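Local coordinates for protein LC-Est1C (Uncultured organism, PDB 3WYD) that hydrolyses carboxylic ester bonds, as the C-terminal carboxylesterase domain of a larger enzyme with the alpha/beta hydrolase fold, at residues A36-I41 and P108-M113; E67-I72 and V208-D213; P156-H161 and K188-P193. All coordinates share one frame; numbering follows the deposited sequence.

Interaction 1: A36-I41 and P108-M113; sequences AFPLVI and PDRIYM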
loop_
_atom_site.group_PDB
_atom_site.type_symbol
_atom_site.label_atom_id
_atom_site.label_comp_id
_atom_site.label_asym_id
_atom_site.label_seq_id
_atom_site.Cartn_x
_atom_site.Cartn_y
_atom_site.Cartn_z
ATOM N N ALA A 36 -10.582 32.762 5.771
ATOM C CA ALA A 36 -10.193 31.535 5.098
ATOM C C ALA A 36 -8.829 31.049 5.588
ATOM O O ALA A 36 -7.868 31.815 5.726
ATOM C CB ALA A 36 -10.183 31.759 3.579
ATOM N N PHE A 37 -8.754 29.729 5.803
ATOM C CA PHE A 37 -7.548 29.050 6.250
ATOM C C PHE A 37 -7.050 28.078 5.166
ATOM O O PHE A 37 -7.866 27.528 4.384
ATOM C CB PHE A 37 -7.834 28.265 7.544
ATOM C CG PHE A 37 -7.511 29.026 8.817
ATOM C CD1 PHE A 37 -7.893 30.347 8.976
ATOM C CD2 PHE A 37 -6.784 28.427 9.825
ATOM C CE1 PHE A 37 -7.528 31.067 10.112
ATOM C CE2 PHE A 37 -6.376 29.158 10.953
ATOM C CZ PHE A 37 -6.790 30.470 11.106
ATOM N N PRO A 38 -5.735 27.808 5.181
ATOM C CA PRO A 38 -5.197 26.721 4.341
ATOM C C PRO A 38 -5.538 25.357 4.923
ATOM O O PRO A 38 -5.832 25.231 6.110
ATOM C CB PRO A 38 -3.695 26.937 4.407
ATOM C CG PRO A 38 -3.505 27.430 5.869
ATOM C CD PRO A 38 -4.716 28.350 6.087
ATOM N N LEU A 39 -5.596 24.366 4.045
ATOM C CA LEU A 39 -6.000 23.047 4.404
ATOM C C LEU A 39 -4.897 22.099 3.960
ATOM O O LEU A 39 -4.475 22.142 2.794
ATOM C CB LEU A 39 -7.280 22.696 3.668
ATOM C CG LEU A 39 -7.826 21.268 3.716
ATOM C CD1 LEU A 39 -8.040 20.795 5.192
ATOM C CD2 LEU A 39 -9.104 21.138 2.890
ATOM N N VAL A 40 -4.496 21.181 4.831
ATOM C CA VAL A 40 -3.610 20.065 4.415
ATOM C C VAL A 40 -4.324 18.750 4.543
ATOM O O VAL A 40 -4.917 18.435 5.583
ATOM C CB VAL A 40 -2.325 20.015 5.263
ATOM C CG1 VAL A 40 -1.444 18.854 4.825
ATOM C CG2 VAL A 40 -1.573 21.258 5.180
ATOM N N ILE A 41 -4.295 17.957 3.485
ATOM C CA ILE A 41 -4.781 16.592 3.531
ATOM C C ILE A 41 -3.534 15.725 3.759
ATOM O O ILE A 41 -2.575 15.837 2.987
ATOM C CB ILE A 41 -5.441 16.208 2.183
ATOM C CG1 ILE A 41 -6.601 17.176 1.847
ATOM C CG2 ILE A 41 -5.848 14.729 2.210
ATOM C CD1 ILE A 41 -7.667 17.309 2.954
ATOM N N PRO A 108 -9.290 28.487 -1.375
ATOM C CA PRO A 108 -9.246 27.561 -2.511
ATOM C C PRO A 108 -7.852 27.486 -3.158
ATOM O O PRO A 108 -7.538 26.498 -3.835
ATOM C CB PRO A 108 -10.287 28.149 -3.497
ATOM C CG PRO A 108 -10.524 29.539 -3.046
ATOM C CD PRO A 108 -10.213 29.622 -1.572
ATOM N N ASP A 109 -7.028 28.499 -2.916
ATOM C CA ASP A 109 -5.685 28.526 -3.465
ATOM C C ASP A 109 -4.658 27.941 -2.506
ATOM O O ASP A 109 -3.453 27.976 -2.786
ATOM C CB ASP A 109 -5.265 29.934 -3.828
ATOM C CG ASP A 109 -5.962 30.423 -5.058
ATOM O OD1 ASP A 109 -6.191 29.601 -5.967
ATOM O OD2 ASP A 109 -6.215 31.632 -5.106
ATOM N N ARG A 110 -5.139 27.426 -1.375
ATOM C CA ARG A 110 -4.210 26.880 -0.352
ATOM C C ARG A 110 -4.687 25.542 0.183
ATOM O O ARG A 110 -4.852 25.347 1.399
ATOM C CB ARG A 110 -3.970 27.875 0.792
ATOM C CG ARG A 110 -3.233 29.110 0.294
ATOM C CD ARG A 110 -2.979 30.128 1.396
ATOM N NE ARG A 110 -2.084 29.750 2.480
ATOM C CZ ARG A 110 -2.161 30.298 3.703
ATOM N NH1 ARG A 110 -3.144 31.158 4.013
ATOM N NH2 ARG A 110 -1.244 30.022 4.598
ATOM N N ILE A 111 -4.907 24.612 -0.720
ATOM C CA ILE A 111 -5.206 23.232 -0.399
ATOM C C ILE A 111 -4.040 22.358 -0.819
ATOM O O ILE A 111 -3.714 22.231 -2.002
ATOM C CB ILE A 111 -6.525 22.755 -1.030
ATOM C CG1 ILE A 111 -7.679 23.690 -0.619
ATOM C CG2 ILE A 111 -6.777 21.267 -0.666
ATOM C CD1 ILE A 111 -8.973 23.374 -1.333
ATOM N N TYR A 112 -3.476 21.674 0.174
ATOM C CA TYR A 112 -2.211 20.930 0.031
ATOM C C TYR A 112 -2.431 19.456 0.324
ATOM O O TYR A 112 -3.363 19.086 1.075
ATOM C CB TYR A 112 -1.229 21.509 1.070
ATOM C CG TYR A 112 -0.977 22.983 0.863
ATOM C CD1 TYR A 112 -0.126 23.450 -0.167
ATOM C CD2 TYR A 112 -1.644 23.918 1.665
ATOM C CE1 TYR A 112 0.075 24.820 -0.353
ATOM C CE2 TYR A 112 -1.407 25.252 1.531
ATOM C CZ TYR A 112 -0.589 25.701 0.501
ATOM O OH TYR A 112 -0.418 27.052 0.368
ATOM N N MET A 113 -1.504 18.600 -0.122
ATOM C CA MET A 113 -1.594 17.198 0.214
ATOM C C MET A 113 -0.211 16.621 0.425
ATOM O O MET A 113 0.705 16.926 -0.344
ATOM C CB MET A 113 -2.330 16.433 -0.903
ATOM C CG MET A 113 -2.535 14.959 -0.559
ATOM S SD MET A 113 -3.904 14.296 -1.616
ATOM C CE MET A 113 -3.379 14.779 -3.242
#

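Interaction 2: E67-I72 and V208-D213; sequences ENRGYI and VFDWFD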
loop_
_atom_site.group_PDB
_atom_site.type_symbol
_atom_site.label_atom_id
_atom_site.label_comp_id
_atom_site.label_asym_id
_atom_site.label_seq_id
_atom_site.Cartn_x
_atom_site.Cartn_y
_atom_site.Cartn_z
ATOM N N GLU A 67 -0.778 23.821 14.111
ATOM C CA GLU A 67 -1.181 24.817 15.092
ATOM C C GLU A 67 -0.283 26.038 15.003
ATOM O O GLU A 67 -0.787 27.179 14.951
ATOM C CB GLU A 67 -1.084 24.179 16.482
ATOM C CG GLU A 67 -1.349 25.174 17.633
ATOM C CD GLU A 67 -2.671 25.887 17.501
ATOM O OE1 GLU A 67 -3.701 25.246 17.173
ATOM O OE2 GLU A 67 -2.698 27.075 17.898
ATOM N N ASN A 68 1.025 25.817 14.917
ATOM C CA ASN A 68 1.968 26.946 14.883
ATOM C C ASN A 68 1.749 27.817 13.649
ATOM O O ASN A 68 1.833 29.047 13.716
ATOM C CB ASN A 68 3.412 26.464 14.968
ATOM C CG ASN A 68 3.762 25.944 16.347
ATOM O OD1 ASN A 68 2.978 26.097 17.294
ATOM N ND2 ASN A 68 4.914 25.297 16.457
ATOM N N ARG A 69 1.418 27.192 12.521
ATOM C CA ARG A 69 1.426 27.906 11.253
ATOM C C ARG A 69 -0.008 28.180 10.745
ATOM O O ARG A 69 -0.196 28.949 9.784
ATOM C CB ARG A 69 2.217 27.112 10.214
ATOM C CG ARG A 69 3.605 26.732 10.647
ATOM C CD ARG A 69 4.245 25.929 9.574
ATOM N NE ARG A 69 5.509 25.306 9.987
ATOM C CZ ARG A 69 6.626 25.352 9.271
ATOM N NH1 ARG A 69 6.709 26.114 8.173
ATOM N NH2 ARG A 69 7.677 24.648 9.662
ATOM N N GLY A 70 -1.004 27.615 11.414
ATOM C CA GLY A 70 -2.409 27.916 11.131
ATOM C C GLY A 70 -3.030 27.159 9.970
ATOM O O GLY A 70 -3.746 27.728 9.175
ATOM N N TYR A 71 -2.811 25.854 9.940
ATOM C CA TYR A 71 -3.458 24.998 8.948
ATOM C C TYR A 71 -4.540 24.164 9.575
ATOM O O TYR A 71 -4.291 23.567 10.637
ATOM C CB TYR A 71 -2.436 23.984 8.382
ATOM C CG TYR A 71 -1.406 24.567 7.451
ATOM C CD1 TYR A 71 -0.308 25.308 7.922
ATOM C CD2 TYR A 71 -1.597 24.481 6.073
ATOM C CE1 TYR A 71 0.605 25.881 7.034
ATOM C CE2 TYR A 71 -0.707 25.050 5.190
ATOM C CZ TYR A 71 0.393 25.731 5.644
ATOM O OH TYR A 71 1.316 26.250 4.776
ATOM N N ILE A 72 -5.686 24.029 8.910
ATOM C CA ILE A 72 -6.630 22.960 9.199
ATOM C C ILE A 72 -6.062 21.698 8.543
ATOM O O ILE A 72 -5.464 21.814 7.465
ATOM C CB ILE A 72 -8.026 23.264 8.619
ATOM C CG1 ILE A 72 -8.612 24.435 9.414
ATOM C CG2 ILE A 72 -8.925 22.086 8.704
ATOM C CD1 ILE A 72 -9.905 24.976 8.844
ATOM N N VAL A 208 8.066 19.993 4.832
ATOM C CA VAL A 208 6.744 19.959 4.167
ATOM C C VAL A 208 5.939 21.243 4.433
ATOM O O VAL A 208 5.420 21.860 3.484
ATOM C CB VAL A 208 5.934 18.744 4.653
ATOM C CG1 VAL A 208 4.465 18.788 4.215
ATOM C CG2 VAL A 208 6.597 17.439 4.223
ATOM N N PHE A 209 5.851 21.663 5.698
ATOM C CA PHE A 209 5.109 22.882 6.010
ATOM C C PHE A 209 5.820 24.109 5.456
ATOM O O PHE A 209 5.154 25.047 5.002
ATOM C CB PHE A 209 4.847 22.991 7.506
ATOM C CG PHE A 209 3.660 22.184 7.944
ATOM C CD1 PHE A 209 2.387 22.763 7.933
ATOM C CD2 PHE A 209 3.801 20.868 8.367
ATOM C CE1 PHE A 209 1.285 22.044 8.314
ATOM C CE2 PHE A 209 2.709 20.150 8.812
ATOM C CZ PHE A 209 1.451 20.722 8.793
ATOM N N ASP A 210 7.152 24.110 5.434
ATOM C CA ASP A 210 7.875 25.224 4.801
ATOM C C ASP A 210 7.473 25.331 3.335
ATOM O O ASP A 210 7.291 26.424 2.818
ATOM C CB ASP A 210 9.395 25.035 4.857
ATOM C CG ASP A 210 10.000 25.310 6.242
ATOM O OD1 ASP A 210 9.288 25.767 7.143
ATOM O OD2 ASP A 210 11.198 24.959 6.423
ATOM N N TRP A 211 7.370 24.198 2.656
ATOM C CA TRP A 211 6.981 24.163 1.241
ATOM C C TRP A 211 5.561 24.667 1.044
ATOM O O TRP A 211 5.290 25.458 0.131
ATOM C CB TRP A 211 7.090 22.709 0.724
ATOM C CG TRP A 211 6.991 22.601 -0.781
ATOM C CD1 TRP A 211 5.946 22.107 -1.508
ATOM C CD2 TRP A 211 8.014 22.929 -1.703
ATOM N NE1 TRP A 211 6.260 22.112 -2.851
ATOM C CE2 TRP A 211 7.525 22.615 -3.004
ATOM C CE3 TRP A 211 9.310 23.443 -1.559
ATOM C CZ2 TRP A 211 8.298 22.785 -4.158
ATOM C CZ3 TRP A 211 10.074 23.638 -2.695
ATOM C CH2 TRP A 211 9.554 23.342 -3.990
ATOM N N PHE A 212 4.654 24.307 1.930
ATOM C CA PHE A 212 3.269 24.739 1.770
ATOM C C PHE A 212 3.117 26.225 2.133
ATOM O O PHE A 212 2.365 26.949 1.474
ATOM C CB PHE A 212 2.320 23.871 2.605
ATOM C CG PHE A 212 2.316 22.392 2.237
ATOM C CD1 PHE A 212 2.740 21.938 0.987
ATOM C CD2 PHE A 212 1.718 21.479 3.107
ATOM C CE1 PHE A 212 2.646 20.587 0.638
ATOM C CE2 PHE A 212 1.686 20.098 2.802
ATOM C CZ PHE A 212 2.070 19.654 1.534
ATOM N N ASP A 213 3.918 26.681 3.086
ATOM C CA ASP A 213 3.910 28.110 3.472
ATOM C C ASP A 213 4.331 29.014 2.309
ATOM O O ASP A 213 3.919 30.169 2.243
ATOM C CB ASP A 213 4.902 28.329 4.611
ATOM C CG ASP A 213 4.352 27.954 5.968
ATOM O OD1 ASP A 213 3.146 27.650 6.166
ATOM O OD2 ASP A 213 5.165 28.104 6.894
#

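Interaction 3: P156-H161 and K188-P193; sequences PQLVVH and KYIEIP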
loop_
_atom_site.group_PDB
_atom_site.type_symbol
_atom_site.label_atom_id
_atom_site.label_comp_id
_atom_site.label_asym_id
_atom_site.label_seq_id
_atom_site.Cartn_x
_atom_site.Cartn_y
_atom_site.Cartn_z
ATOM N N PRO A 156 3.837 22.747 -7.571
ATOM C CA PRO A 156 5.179 22.591 -6.953
ATOM C C PRO A 156 5.181 21.412 -5.969
ATOM O O PRO A 156 4.243 21.259 -5.159
ATOM C CB PRO A 156 5.393 23.913 -6.205
ATOM C CG PRO A 156 4.476 24.882 -6.884
ATOM C CD PRO A 156 3.242 24.057 -7.325
ATOM N N GLN A 157 6.242 20.615 -6.030
ATOM C CA GLN A 157 6.280 19.371 -5.304
ATOM C C GLN A 157 7.549 19.310 -4.469
ATOM O O GLN A 157 8.650 19.601 -4.965
ATOM C CB GLN A 157 6.266 18.217 -6.293
ATOM C CG GLN A 157 4.873 18.101 -6.963
ATOM C CD GLN A 157 4.886 17.251 -8.220
ATOM O OE1 GLN A 157 5.317 16.106 -8.200
ATOM N NE2 GLN A 157 4.543 17.867 -9.356
ATOM N N LEU A 158 7.416 18.904 -3.210
ATOM C CA LEU A 158 8.515 18.494 -2.365
ATOM C C LEU A 158 8.485 16.989 -2.200
ATOM O O LEU A 158 7.463 16.446 -1.762
ATOM C CB LEU A 158 8.327 19.140 -0.978
ATOM C CG LEU A 158 9.374 18.666 0.045
ATOM C CD1 LEU A 158 10.718 19.346 -0.271
ATOM C CD2 LEU A 158 8.980 19.029 1.451
ATOM N N VAL A 159 9.543 16.322 -2.630
ATOM C CA VAL A 159 9.596 14.874 -2.621
ATOM C C VAL A 159 10.643 14.450 -1.598
ATOM O O VAL A 159 11.724 14.978 -1.604
ATOM C CB VAL A 159 9.993 14.325 -3.991
ATOM C CG1 VAL A 159 10.053 12.780 -3.971
ATOM C CG2 VAL A 159 8.969 14.787 -5.062
ATOM N N VAL A 160 10.291 13.502 -0.720
ATOM C CA VAL A 160 11.233 13.012 0.321
ATOM C C VAL A 160 11.369 11.515 0.208
ATOM O O VAL A 160 10.359 10.810 0.026
ATOM C CB VAL A 160 10.721 13.355 1.704
ATOM C CG1 VAL A 160 11.634 12.768 2.780
ATOM C CG2 VAL A 160 10.581 14.852 1.882
ATOM N N HIS A 161 12.606 10.999 0.188
ATOM C CA HIS A 161 12.764 9.541 0.192
ATOM C C HIS A 161 14.086 9.211 0.817
ATOM O O HIS A 161 15.066 9.924 0.595
ATOM C CB HIS A 161 12.741 8.965 -1.253
ATOM C CG HIS A 161 12.132 7.599 -1.374
ATOM N ND1 HIS A 161 10.984 7.378 -2.104
ATOM C CD2 HIS A 161 12.478 6.404 -0.837
ATOM C CE1 HIS A 161 10.684 6.088 -2.077
ATOM N NE2 HIS A 161 11.542 5.483 -1.263
ATOM N N LYS A 188 11.512 20.143 -5.470
ATOM C CA LYS A 188 12.632 20.003 -4.572
ATOM C C LYS A 188 12.643 18.581 -4.063
ATOM O O LYS A 188 11.619 18.087 -3.580
ATOM C CB LYS A 188 12.502 20.977 -3.392
ATOM C CG LYS A 188 13.615 20.778 -2.320
ATOM C CD LYS A 188 13.540 21.849 -1.225
ATOM C CE LYS A 188 14.731 21.661 -0.273
ATOM N NZ LYS A 188 14.821 22.765 0.703
ATOM N N TYR A 189 13.772 17.913 -4.168
ATOM C CA TYR A 189 13.817 16.514 -3.777
ATOM C C TYR A 189 14.831 16.404 -2.652
ATOM O O TYR A 189 16.025 16.723 -2.829
ATOM C CB TYR A 189 14.256 15.677 -4.977
ATOM C CG TYR A 189 14.500 14.191 -4.707
ATOM C CD1 TYR A 189 13.690 13.503 -3.802
ATOM C CD2 TYR A 189 15.506 13.478 -5.388
ATOM C CE1 TYR A 189 13.895 12.115 -3.581
ATOM C CE2 TYR A 189 15.674 12.108 -5.175
ATOM C CZ TYR A 189 14.874 11.467 -4.254
ATOM O OH TYR A 189 15.049 10.122 -4.011
ATOM N N ILE A 190 14.337 15.913 -1.520
ATOM C CA ILE A 190 15.174 15.610 -0.336
ATOM C C ILE A 190 15.374 14.121 -0.305
ATOM O O ILE A 190 14.518 13.356 0.161
ATOM C CB ILE A 190 14.546 16.143 0.969
ATOM C CG1 ILE A 190 14.370 17.666 0.876
ATOM C CG2 ILE A 190 15.442 15.748 2.201
ATOM C CD1 ILE A 190 13.575 18.263 2.028
ATOM N N GLU A 191 16.547 13.683 -0.757
ATOM C CA GLU A 191 16.907 12.277 -0.642
ATOM C C GLU A 191 17.829 12.127 0.567
ATOM O O GLU A 191 18.871 12.805 0.640
ATOM C CB GLU A 191 17.602 11.782 -1.880
ATOM C CG GLU A 191 17.771 10.260 -1.832
ATOM C CD GLU A 191 18.408 9.704 -3.074
ATOM O OE1 GLU A 191 17.763 9.724 -4.143
ATOM O OE2 GLU A 191 19.578 9.260 -3.010
ATOM N N ILE A 192 17.406 11.320 1.552
ATOM C CA ILE A 192 18.120 11.279 2.836
ATOM C C ILE A 192 19.091 10.122 2.885
ATOM O O ILE A 192 18.695 8.953 2.768
ATOM C CB ILE A 192 17.134 11.170 3.983
ATOM C CG1 ILE A 192 16.277 12.426 4.010
ATOM C CG2 ILE A 192 17.878 10.931 5.331
ATOM C CD1 ILE A 192 15.106 12.403 4.945
ATOM N N PRO A 193 20.392 10.420 2.882
ATOM C CA PRO A 193 21.366 9.322 2.903
ATOM C C PRO A 193 21.248 8.453 4.140
ATOM O O PRO A 193 21.161 8.981 5.249
ATOM C CB PRO A 193 22.723 10.071 2.885
ATOM C CG PRO A 193 22.427 11.391 2.339
ATOM C CD PRO A 193 21.028 11.751 2.753
#

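Interaction 1: A36-I41 and P108-M113
Leu39 lies between Arg110 and Tyr112 of the parallel neighbouring strand and bonds to both through its backbone: its N gives a hydrogen to Arg110 O at 2.9 Å, and its O takes one from Tyr112 N at 2.8 Å. Two residues further on, Ile41 N bonds to Tyr112 O at 2.8 Å, nearly straight at the hydrogen (175°) although the donor is tilted from the carbonyl plane. Proline has no amide hydrogen to give, yet Pro38 still lies against this partner strand, its CA 3.3 Å from Arg110 O in a CA-H...O contact. The NH of Val40 turns to the other neighbour, strand 72-76, where it pairs with Ile72.

Side chains continue the pairing. The Pro38 ring runs beside the Arg110 chain, which bends at chi3 (66°) and lays one face of the guanidinium against the ring, Pro38 CB over its centre and Pro38 CG 3.7 Å from Arg110 NH2. Pro38 CB also reaches the edge of the Tyr112 ring at CE2 (4.0 Å), while Val40 CG2 meets Tyr112 CB. The phenol hydroxyl is satisfied by His215 O, with Phe212 O a second probable partner. Leu39, Ile111, Ile41 and Met113 line the other face, where Leu39 and Ile41 pack on helix 88-103. Such a buried parallel pair forms part of the central sheet typical of an alpha/beta hydrolase, and strand 110-116 runs on to the probable nucleophile elbow.

Interaction 2: E67-I72 and V208-D213
Arg69, at the end of helix 57-69, reaches across to Asp210 and Asp213 on helix 205-213 and forms a salt-bridge network between two helices on the same side of the alpha/beta hydrolase sheet. Its NH1 is shared by the two acids, lying 2.8 Å from Asp210 OD1 and 2.8 Å from Asp213 OD2. NH2 adds a longer bond to the same Asp210 oxygen (3.2 Å), which is thus gripped end-on by two nitrogens and uses its anti lone pair for NH1. Asp213 OD2, by contrast, is met from above its carboxylate plane. Beneath the guanidinium, Phe209 CB sits over the centre of one face, 3.4 Å from Arg69 CZ, and the Arg69 chain, extended from CG to NE, spans the gap.

Gly70, the first residue past the helix, has positive phi and turns the chain toward Tyr71. The edge of the Phe209 ring points at the face of Tyr71 in a T-shaped pair, centroids 5.1 Å apart and planes at 78°.

A second shell positions these groups. Glu65 holds Arg69 NE in a further salt bridge, and Phe62 meets the Phe209 ring. Lys206 pairs with Asp210 OD2, and this second cation is likely to offset part of the negative charge that three acids gather round Arg69. Asp213 joins the charged and aromatic halves: its carboxylate lies only 19° from coplanar with the Tyr71 ring, and the phenol OH of Tyr71 donates to Asp213 OD1 at 2.7 Å.

Interaction 3: P156-H161 and K188-P193
Tyr189 and Val159 sit side by side on the same face of two adjacent parallel strands, 157-162 and 187-192, which with helix 171-181 make a beta-alpha-beta unit of the hydrolase sheet. Tyr189 turns its ring along the neighbouring strand (chi1 174°, CG opposite the backbone N) and offers it an edge: CD1 comes 3.7 Å from Val159 CG1, and Val159 O lies near the ring plane. Further out, His161 CB approaches the same edge, 3.8 Å from Tyr189 OH. Helix 171-181 packs on this face through Ser173, Arg174 and Val177; Ser173 also holds His161 ND1, while Val168 O takes up NE2. Were Tyr189 cut back to an alanine, the flanks of Val159 and His161 would probably lose their cover and Glu191 OE1 its phenol partner.

Side chains of alternate residues turn to the other face, where the branches cross obliquely. Leu158 CD1 meets Ile190 CD1 at 3.8 Å and lies against the start of the extended Lys188 chain, and Val160 CG1 touches Ile192 CD1 at 4.1 Å. Helices 199-203 and 205-213 pack on this side. Between the faces, five backbone bonds alternate in direction from Lys188 N to Gln157 O through to Ile192 N to His161 O. Within the outer strand, Tyr189 OH donates to Glu191 OE1 at 2.7 Å, using the anti lone pair of an acid whose OE2 is paired with Arg174.

In the fold
Interactions 1 and 3 are two samples of one sheet, their centres about 21 Å apart on opposite sides of the chain's centre. Both are buried, interaction 1 the more fully, with seven of eight touching residues against six of ten. The first joins strands with neighbours on both flanks; the third reaches the outermost strand, where Lys188 is exposed and polar side chains mix with the apolar ones. Interaction 2, only partly buried, differs in kind: its two helix ends are bound by charges near the surface and by aromatic rings beneath them. It also connects the other two. Tyr112 stacks on Phe212, tying it to interaction 1, while Trp211 NE1 lies 3.2 Å from Pro156 O, a probable hydrogen bond to interaction 3.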